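Local coordinates for protein 3-dehydroshikimate dehydratase (Pseudomonas putida, PDB 5HMQ) that converts 3-dehydroshikimate to protocatechuate with the help of a divalent metal ion, in the degradation of quinate and shikimate, at residues 35-49 against 84-96. Residues are numbered along the deposited sequence; the frame is centred on the assembly and turned at random.
Sequences ENDLLYYAGSPRQVR and ERKFDLMQELGTD
The guanidinium of R49 lies flat over G94, whose CA sits 3.6 Å above the plane and over its centre. The carbonyl oxygens of Q91, E92 and L93 approach the same group obliquely. Within 35-49, the Y41 ring carries G43 N 3.4 Å above one face, with S44 O at its edge in the ring plane. R49 reaches its place with an extended chain, CG anti to the backbone N (chi1 178°). Its CB and CG run past L93 O, each at 3.3 Å. R49 thus covers the C-terminal end of helix 76-93, where the partial negative charge of the helix dipole would favour a cation. G94 leaves the helix there with positive phi, and its lack of a side chain lets the arginine lie close.

The carboxylate of E35 is held at one end of the contact. Its OE2 forms a salt bridge with K86 NZ (2.7 Å) and accepts the hydrogen bond within it on the syn lone pair. The two side chains cross at about a right angle, with K86 bent at chi2 (-44°).

Between these polar ends the contact is apolar. L38 meets L89 and L93 tip to tip. P45 CG rests on L89 CD1 at 3.5 Å, and V48 lies alongside L93. On the outer side, one water joins S44 OG, at the N-cap of helix 45-55, to E92 OE1.

Helices 45-55 and 76-93 are successive outer helices of the TIM barrel; over 45-49 and 84-93 their axes come within 8.1 Å at 37°. Strand 58-66 runs between them in sequence, and its F62 packs against E35, L89 and L93. Strand 30-34 and helix 16-25 back L38 and V48 through I33 and L16.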
ATOM      1  N   GLU C  35     -13.477 -14.222 -14.709  1.00 39.95           N
ATOM      2  CA  GLU C  35     -14.938 -14.264 -14.687  1.00 38.60           C
ATOM      3  C   GLU C  35     -15.511 -13.483 -13.511  1.00 41.45           C
ATOM      4  O   GLU C  35     -16.555 -12.831 -13.641  1.00 41.69           O
ATOM      5  CB  GLU C  35     -15.435 -15.709 -14.640  1.00 38.48           C
ATOM      6  CG  GLU C  35     -16.954 -15.801 -14.673  1.00 38.99           C
ATOM      7  CD  GLU C  35     -17.464 -17.218 -14.795  1.00 40.81           C
ATOM      8  OE1 GLU C  35     -16.743 -18.148 -14.378  1.00 43.34           O
ATOM      9  OE2 GLU C  35     -18.592 -17.398 -15.303  1.00 43.67           O
ATOM     10  N   ASN C  36     -14.851 -13.542 -12.351  1.00 43.71           N
ATOM     11  CA  ASN C  36     -15.357 -12.829 -11.181  1.00 41.03           C
ATOM     12  C   ASN C  36     -15.426 -11.327 -11.428  1.00 42.68           C
ATOM     13  O   ASN C  36     -16.284 -10.645 -10.859  1.00 41.92           O
ATOM     14  CB  ASN C  36     -14.491 -13.131  -9.957  1.00 45.10           C
ATOM     15  CG  ASN C  36     -15.216 -12.864  -8.648  1.00 46.33           C
ATOM     16  OD1 ASN C  36     -16.384 -13.220  -8.487  1.00 44.49           O
ATOM     17  ND2 ASN C  36     -14.527 -12.225  -7.709  1.00 50.75           N
ATOM     18  N   ASP C  37     -14.532 -10.796 -12.265  1.00 43.59           N
ATOM     19  CA  ASP C  37     -14.581  -9.375 -12.599  1.00 43.14           C
ATOM     20  C   ASP C  37     -15.835  -9.031 -13.396  1.00 42.43           C
ATOM     21  O   ASP C  37     -16.418  -7.957 -13.206  1.00 41.80           O
ATOM     22  CB  ASP C  37     -13.325  -8.975 -13.371  1.00 44.16           C
ATOM     23  CG  ASP C  37     -12.099  -8.885 -12.483  1.00 45.01           C
ATOM     24  OD1 ASP C  37     -12.211  -8.331 -11.371  1.00 46.85           O
ATOM     25  OD2 ASP C  37     -11.029  -9.387 -12.881  1.00 46.62           O
ATOM     26  N   LEU C  38     -16.262  -9.924 -14.294  1.00 42.75           N
ATOM     27  CA  LEU C  38     -17.526  -9.720 -15.000  1.00 43.53           C
ATOM     28  C   LEU C  38     -18.700  -9.713 -14.033  1.00 44.79           C
ATOM     29  O   LEU C  38     -19.660  -8.953 -14.211  1.00 44.01           O
ATOM     30  CB  LEU C  38     -17.737 -10.804 -16.057  1.00 43.50           C
ATOM     31  CG  LEU C  38     -17.024 -10.696 -17.401  1.00 46.71           C
ATOM     32  CD1 LEU C  38     -17.519 -11.792 -18.334  1.00 47.11           C
ATOM     33  CD2 LEU C  38     -17.247  -9.327 -18.016  1.00 45.09           C
ATOM     34  N   LEU C  39     -18.643 -10.566 -13.006  1.00 47.26           N
ATOM     35  CA  LEU C  39     -19.763 -10.710 -12.083  1.00 46.62           C
ATOM     36  C   LEU C  39     -20.054  -9.407 -11.351  1.00 45.02           C
ATOM     37  O   LEU C  39     -21.216  -9.106 -11.055  1.00 43.81           O
ATOM     38  CB  LEU C  39     -19.460 -11.835 -11.094  1.00 46.60           C
ATOM     39  CG  LEU C  39     -20.579 -12.352 -10.198  1.00 45.80           C
ATOM     40  CD1 LEU C  39     -21.701 -12.929 -11.046  1.00 44.18           C
ATOM     41  CD2 LEU C  39     -20.029 -13.408  -9.253  1.00 40.46           C
ATOM     42  N   TYR C  40     -19.018  -8.626 -11.058  1.00 44.60           N
ATOM     43  CA  TYR C  40     -19.158  -7.358 -10.358  1.00 42.52           C
ATOM     44  C   TYR C  40     -19.337  -6.173 -11.296  1.00 45.12           C
ATOM     45  O   TYR C  40     -19.610  -5.065 -10.822  1.00 45.97           O
ATOM     46  CB  TYR C  40     -17.943  -7.130  -9.453  1.00 41.90           C
ATOM     47  CG  TYR C  40     -17.960  -7.988  -8.207  1.00 44.00           C
ATOM     48  CD1 TYR C  40     -17.675  -9.346  -8.272  1.00 43.06           C
ATOM     49  CD2 TYR C  40     -18.249  -7.437  -6.965  1.00 41.70           C
ATOM     50  CE1 TYR C  40     -17.689 -10.134  -7.139  1.00 43.56           C
ATOM     51  CE2 TYR C  40     -18.260  -8.217  -5.824  1.00 43.62           C
ATOM     52  CZ  TYR C  40     -17.982  -9.565  -5.917  1.00 43.83           C
ATOM     53  OH  TYR C  40     -17.993 -10.344  -4.784  1.00 45.53           O
ATOM     54  N   TYR C  41     -19.190  -6.372 -12.602  1.00 45.54           N
ATOM     55  CA  TYR C  41     -19.375  -5.289 -13.556  1.00 43.45           C
ATOM     56  C   TYR C  41     -20.856  -5.158 -13.888  1.00 42.61           C
ATOM     57  O   TYR C  41     -21.505  -6.138 -14.267  1.00 44.00           O
ATOM     58  CB  TYR C  41     -18.554  -5.552 -14.819  1.00 45.28           C
ATOM     59  CG  TYR C  41     -18.774  -4.549 -15.929  1.00 45.33           C
ATOM     60  CD1 TYR C  41     -18.541  -3.196 -15.725  1.00 42.20           C
ATOM     61  CD2 TYR C  41     -19.200  -4.958 -17.186  1.00 43.20           C
ATOM     62  CE1 TYR C  41     -18.737  -2.278 -16.736  1.00 45.93           C
ATOM     63  CE2 TYR C  41     -19.393  -4.049 -18.207  1.00 42.84           C
ATOM     64  CZ  TYR C  41     -19.165  -2.709 -17.975  1.00 46.89           C
ATOM     65  OH  TYR C  41     -19.360  -1.797 -18.987  1.00 45.57           O
ATOM     66  N   ALA C  42     -21.391  -3.944 -13.734  1.00 46.10           N
ATOM     67  CA  ALA C  42     -22.824  -3.728 -13.901  1.00 46.30           C
ATOM     68  C   ALA C  42     -23.259  -3.781 -15.357  1.00 47.64           C
ATOM     69  O   ALA C  42     -24.445  -4.000 -15.630  1.00 49.42           O
ATOM     70  CB  ALA C  42     -23.231  -2.387 -13.289  1.00 44.63           C
ATOM     71  N   GLY C  43     -22.337  -3.588 -16.294  1.00 47.45           N
ATOM     72  CA  GLY C  43     -22.659  -3.612 -17.702  1.00 47.77           C
ATOM     73  C   GLY C  43     -22.736  -5.024 -18.251  1.00 45.36           C
ATOM     74  O   GLY C  43     -22.663  -6.020 -17.529  1.00 47.21           O
ATOM     75  N   SER C  44     -22.878  -5.097 -19.565  1.00 43.71           N
ATOM     76  CA  SER C  44     -23.082  -6.348 -20.274  1.00 46.09           C
ATOM     77  C   SER C  44     -21.766  -6.912 -20.793  1.00 46.44           C
ATOM     78  O   SER C  44     -20.790  -6.179 -20.985  1.00 49.09           O
ATOM     79  CB  SER C  44     -24.049  -6.124 -21.442  1.00 44.73           C
ATOM     80  OG  SER C  44     -23.749  -6.969 -22.536  1.00 50.98           O
ATOM     81  N   PRO C  45     -21.701  -8.227 -21.021  1.00 45.17           N
ATOM     82  CA  PRO C  45     -20.507  -8.804 -21.664  1.00 45.99           C
ATOM     83  C   PRO C  45     -20.192  -8.186 -23.012  1.00 48.24           C
ATOM     84  O   PRO C  45     -19.015  -8.099 -23.389  1.00 47.71           O
ATOM     85  CB  PRO C  45     -20.860 -10.293 -21.797  1.00 44.58           C
ATOM     86  CG  PRO C  45     -21.927 -10.532 -20.801  1.00 45.96           C
ATOM     87  CD  PRO C  45     -22.663  -9.254 -20.583  1.00 45.93           C
ATOM     88  N   ARG C  46     -21.211  -7.760 -23.757  1.00 48.50           N
ATOM     89  CA  ARG C  46     -20.953  -7.107 -25.030  1.00 49.80           C
ATOM     90  C   ARG C  46     -20.407  -5.699 -24.828  1.00 47.80           C
ATOM     91  O   ARG C  46     -19.586  -5.229 -25.623  1.00 49.05           O
ATOM     92  CB  ARG C  46     -22.230  -7.079 -25.857  1.00 52.66           C
ATOM     93  CG  ARG C  46     -22.090  -6.327 -27.163  1.00 57.12           C
ATOM     94  CD  ARG C  46     -23.359  -6.428 -27.971  1.00 60.16           C
ATOM     95  NE  ARG C  46     -23.112  -6.232 -29.375  1.00 61.57           N
ATOM     96  CZ  ARG C  46     -23.677  -5.249 -30.081  1.00 63.01           C
ATOM     97  NH1 ARG C  46     -24.529  -4.389 -29.504  1.00 63.04           N
ATOM     98  NH2 ARG C  46     -23.399  -5.116 -31.383  1.00 61.91           N
ATOM     99  N   GLN C  47     -20.844  -5.011 -23.769  1.00 43.87           N
ATOM    100  CA  GLN C  47     -20.247  -3.723 -23.436  1.00 45.70           C
ATOM    101  C   GLN C  47     -18.779  -3.872 -23.063  1.00 47.67           C
ATOM    102  O   GLN C  47     -17.982  -2.963 -23.319  1.00 45.90           O
ATOM    103  CB  GLN C  47     -21.041  -3.055 -22.313  1.00 47.58           C
ATOM    104  CG  GLN C  47     -22.416  -2.578 -22.757  1.00 47.57           C
ATOM    105  CD  GLN C  47     -23.240  -2.009 -21.620  1.00 47.03           C
ATOM    106  OE1 GLN C  47     -23.580  -2.713 -20.670  1.00 46.26           O
ATOM    107  NE2 GLN C  47     -23.567  -0.725 -21.715  1.00 49.76           N
ATOM    108  N   VAL C  48     -18.400  -4.998 -22.453  1.00 44.55           N
ATOM    109  CA  VAL C  48     -16.982  -5.265 -22.224  1.00 45.98           C
ATOM    110  C   VAL C  48     -16.254  -5.409 -23.553  1.00 45.23           C
ATOM    111  O   VAL C  48     -15.162  -4.858 -23.744  1.00 46.18           O
ATOM    112  CB  VAL C  48     -16.803  -6.518 -21.346  1.00 42.29           C
ATOM    113  CG1 VAL C  48     -15.324  -6.830 -21.170  1.00 40.46           C
ATOM    114  CG2 VAL C  48     -17.463  -6.314 -20.002  1.00 41.02           C
ATOM    115  N   ARG C  49     -16.855  -6.139 -24.497  1.00 46.33           N
ATOM    116  CA  ARG C  49     -16.267  -6.270 -25.827  1.00 46.45           C
ATOM    117  C   ARG C  49     -16.093  -4.910 -26.489  1.00 44.87           C
ATOM    118  O   ARG C  49     -15.084  -4.660 -27.157  1.00 46.70           O
ATOM    119  CB  ARG C  49     -17.136  -7.182 -26.692  1.00 47.21           C
ATOM    120  CG  ARG C  49     -16.633  -7.354 -28.112  1.00 45.65           C
ATOM    121  CD  ARG C  49     -17.550  -8.263 -28.910  1.00 46.49           C
ATOM    122  NE  ARG C  49     -16.938  -8.674 -30.170  1.00 46.77           N
ATOM    123  CZ  ARG C  49     -17.477  -9.549 -31.012  1.00 46.69           C
ATOM    124  NH1 ARG C  49     -18.645 -10.109 -30.729  1.00 46.54           N
ATOM    125  NH2 ARG C  49     -16.847  -9.865 -32.136  1.00 44.52           N
ATOM    126  N   GLU C  84     -21.520 -24.830 -22.001  1.00 41.95           N
ATOM    127  CA  GLU C  84     -22.239 -24.132 -23.064  1.00 43.62           C
ATOM    128  C   GLU C  84     -22.589 -22.706 -22.655  1.00 42.94           C
ATOM    129  O   GLU C  84     -22.565 -21.792 -23.488  1.00 42.27           O
ATOM    130  CB  GLU C  84     -23.501 -24.904 -23.448  1.00 43.21           C
ATOM    131  CG  GLU C  84     -23.240 -26.242 -24.131  1.00 45.33           C
ATOM    132  CD  GLU C  84     -22.667 -26.084 -25.531  1.00 45.28           C
ATOM    133  OE1 GLU C  84     -23.007 -25.088 -26.203  1.00 44.70           O
ATOM    134  OE2 GLU C  84     -21.887 -26.960 -25.963  1.00 47.95           O
ATOM    135  N   ARG C  85     -22.928 -22.497 -21.378  1.00 43.69           N
ATOM    136  CA  ARG C  85     -23.181 -21.141 -20.897  1.00 41.45           C
ATOM    137  C   ARG C  85     -21.926 -20.282 -20.982  1.00 41.14           C
ATOM    138  O   ARG C  85     -21.998 -19.094 -21.315  1.00 43.97           O
ATOM    139  CB  ARG C  85     -23.720 -21.172 -19.467  1.00 43.29           C
ATOM    140  CG  ARG C  85     -25.115 -21.772 -19.348  1.00 46.57           C
ATOM    141  CD  ARG C  85     -25.752 -21.463 -17.997  1.00 45.87           C
ATOM    142  NE  ARG C  85     -24.939 -21.930 -16.878  1.00 47.55           N
ATOM    143  CZ  ARG C  85     -25.014 -23.149 -16.354  1.00 48.33           C
ATOM    144  NH1 ARG C  85     -25.871 -24.034 -16.847  1.00 47.14           N
ATOM    145  NH2 ARG C  85     -24.231 -23.482 -15.336  1.00 48.75           N
ATOM    146  N   LYS C  86     -20.764 -20.860 -20.673  1.00 40.26           N
ATOM    147  CA  LYS C  86     -19.522 -20.108 -20.820  1.00 42.46           C
ATOM    148  C   LYS C  86     -19.232 -19.817 -22.288  1.00 42.00           C
ATOM    149  O   LYS C  86     -18.772 -18.720 -22.628  1.00 39.31           O
ATOM    150  CB  LYS C  86     -18.364 -20.867 -20.173  1.00 44.22           C
ATOM    151  CG  LYS C  86     -18.580 -21.181 -18.697  1.00 45.05           C
ATOM    152  CD  LYS C  86     -19.136 -19.979 -17.939  1.00 42.76           C
ATOM    153  CE  LYS C  86     -19.686 -20.394 -16.581  1.00 44.35           C
ATOM    154  NZ  LYS C  86     -20.387 -19.275 -15.885  1.00 45.12           N
ATOM    155  N   PHE C  87     -19.497 -20.785 -23.171  1.00 40.37           N
ATOM    156  CA  PHE C  87     -19.385 -20.542 -24.606  1.00 39.39           C
ATOM    157  C   PHE C  87     -20.258 -19.370 -25.037  1.00 38.90           C
ATOM    158  O   PHE C  87     -19.809 -18.490 -25.782  1.00 41.33           O
ATOM    159  CB  PHE C  87     -19.758 -21.804 -25.387  1.00 40.01           C
ATOM    160  CG  PHE C  87     -18.813 -22.954 -25.177  1.00 39.85           C
ATOM    161  CD1 PHE C  87     -17.510 -22.738 -24.760  1.00 42.50           C
ATOM    162  CD2 PHE C  87     -19.232 -24.255 -25.396  1.00 40.20           C
ATOM    163  CE1 PHE C  87     -16.641 -23.798 -24.569  1.00 43.49           C
ATOM    164  CE2 PHE C  87     -18.372 -25.320 -25.206  1.00 40.51           C
ATOM    165  CZ  PHE C  87     -17.075 -25.091 -24.793  1.00 42.51           C
ATOM    166  N   ASP C  88     -21.515 -19.340 -24.577  1.00 40.49           N
ATOM    167  CA  ASP C  88     -22.382 -18.199 -24.866  1.00 41.67           C
ATOM    168  C   ASP C  88     -21.749 -16.897 -24.400  1.00 41.01           C
ATOM    169  O   ASP C  88     -21.792 -15.884 -25.108  1.00 42.57           O
ATOM    170  CB  ASP C  88     -23.752 -18.379 -24.207  1.00 41.96           C
ATOM    171  CG  ASP C  88     -24.537 -19.543 -24.783  1.00 44.53           C
ATOM    172  OD1 ASP C  88     -24.275 -19.936 -25.940  1.00 44.33           O
ATOM    173  OD2 ASP C  88     -25.429 -20.061 -24.078  1.00 46.24           O
ATOM    174  N   LEU C  89     -21.155 -16.909 -23.207  1.00 43.63           N
ATOM    175  CA  LEU C  89     -20.559 -15.700 -22.654  1.00 43.14           C
ATOM    176  C   LEU C  89     -19.367 -15.241 -23.486  1.00 43.29           C
ATOM    177  O   LEU C  89     -19.195 -14.041 -23.728  1.00 42.21           O
ATOM    178  CB  LEU C  89     -20.150 -15.959 -21.204  1.00 45.79           C
ATOM    179  CG  LEU C  89     -19.629 -14.808 -20.352  1.00 46.80           C
ATOM    180  CD1 LEU C  89     -20.688 -13.739 -20.257  1.00 44.67           C
ATOM    181  CD2 LEU C  89     -19.271 -15.319 -18.967  1.00 47.08           C
HETATM  182  N   MSE C  90     -18.547 -16.182 -23.944  1.00 44.31           N
HETATM  183  CA  MSE C  90     -17.352 -15.868 -24.718  1.00 45.22           C
HETATM  184  C   MSE C  90     -17.680 -15.228 -26.062  1.00 47.75           C
HETATM  185  O   MSE C  90     -16.986 -14.316 -26.509  1.00 49.35           O
HETATM  186  CB  MSE C  90     -16.523 -17.132 -24.938  1.00 45.22           C
HETATM  187  CG  MSE C  90     -15.960 -17.710 -23.661  1.00 48.41           C
HETATM  188 SE   MSE C  90     -15.507 -19.585 -23.847  1.00 54.24          SE
HETATM  189  CE  MSE C  90     -14.102 -19.416 -25.192  1.00 51.41           C
ATOM    190  N   GLN C  91     -18.742 -15.712 -26.707  1.00 45.05           N
ATOM    191  CA  GLN C  91     -19.137 -15.135 -27.987  1.00 44.54           C
ATOM    192  C   GLN C  91     -19.676 -13.720 -27.825  1.00 44.99           C
ATOM    193  O   GLN C  91     -19.534 -12.899 -28.737  1.00 48.08           O
ATOM    194  CB  GLN C  91     -20.144 -16.045 -28.686  1.00 43.20           C
ATOM    195  CG  GLN C  91     -19.465 -17.206 -29.396  1.00 46.22           C
ATOM    196  CD  GLN C  91     -20.434 -18.227 -29.954  1.00 47.65           C
ATOM    197  OE1 GLN C  91     -21.600 -18.269 -29.569  1.00 48.96           O
ATOM    198  NE2 GLN C  91     -19.949 -19.060 -30.869  1.00 45.99           N
ATOM    199  N   GLU C  92     -20.274 -13.399 -26.676  1.00 46.93           N
ATOM    200  CA  GLU C  92     -20.631 -12.004 -26.433  1.00 45.57           C
ATOM    201  C   GLU C  92     -19.409 -11.160 -26.096  1.00 45.89           C
ATOM    202  O   GLU C  92     -19.392  -9.957 -26.381  1.00 47.17           O
ATOM    203  CB  GLU C  92     -21.662 -11.901 -25.314  1.00 46.90           C
ATOM    204  CG  GLU C  92     -22.971 -12.613 -25.595  1.00 50.97           C
ATOM    205  CD  GLU C  92     -23.873 -11.774 -26.482  1.00 57.43           C
ATOM    206  OE1 GLU C  92     -23.635 -10.544 -26.576  1.00 58.54           O
ATOM    207  OE2 GLU C  92     -24.825 -12.330 -27.068  1.00 58.69           O
ATOM    208  N   LEU C  93     -18.380 -11.766 -25.502  1.00 42.18           N
ATOM    209  CA  LEU C  93     -17.136 -11.057 -25.233  1.00 43.59           C
ATOM    210  C   LEU C  93     -16.269 -10.890 -26.471  1.00 46.21           C
ATOM    211  O   LEU C  93     -15.454  -9.963 -26.518  1.00 45.51           O
ATOM    212  CB  LEU C  93     -16.341 -11.787 -24.150  1.00 43.91           C
ATOM    213  CG  LEU C  93     -16.916 -11.747 -22.734  1.00 43.17           C
ATOM    214  CD1 LEU C  93     -16.128 -12.667 -21.818  1.00 45.59           C
ATOM    215  CD2 LEU C  93     -16.907 -10.324 -22.202  1.00 43.86           C
ATOM    216  N   GLY C  94     -16.424 -11.755 -27.470  1.00 43.72           N
ATOM    217  CA  GLY C  94     -15.566 -11.700 -28.634  1.00 42.75           C
ATOM    218  C   GLY C  94     -14.244 -12.416 -28.472  1.00 44.71           C
ATOM    219  O   GLY C  94     -13.262 -12.051 -29.126  1.00 46.22           O
ATOM    220  N   THR C  95     -14.190 -13.429 -27.615  1.00 39.38           N
ATOM    221  CA  THR C  95     -12.993 -14.228 -27.410  1.00 39.23           C
ATOM    222  C   THR C  95     -13.306 -15.674 -27.770  1.00 40.06           C
ATOM    223  O   THR C  95     -14.467 -16.092 -27.783  1.00 43.36           O
ATOM    224  CB  THR C  95     -12.490 -14.126 -25.960  1.00 41.06           C
ATOM    225  OG1 THR C  95     -11.185 -14.711 -25.856  1.00 42.87           O
ATOM    226  CG2 THR C  95     -13.436 -14.841 -25.003  1.00 39.24           C
ATOM    227  N   ASP C  96     -12.262 -16.440 -28.087  1.00 38.71           N
ATOM    228  CA  ASP C  96     -12.450 -17.805 -28.564  1.00 40.54           C
ATOM    229  C   ASP C  96     -11.709 -18.844 -27.729  1.00 40.67           C
ATOM    230  O   ASP C  96     -11.698 -20.022 -28.103  1.00 40.43           O
ATOM    231  CB  ASP C  96     -12.022 -17.915 -30.033  1.00 42.27           C
ATOM    232  CG  ASP C  96     -10.518 -18.046 -30.200  1.00 44.98           C
ATOM    233  OD1 ASP C  96      -9.767 -17.426 -29.418  1.00 45.66           O
ATOM    234  OD2 ASP C  96     -10.085 -18.775 -31.117  1.00 45.84           O
TER
HETATM  235  O   HOH W   1     -23.784  -9.415 -23.692  1.00 49.64           O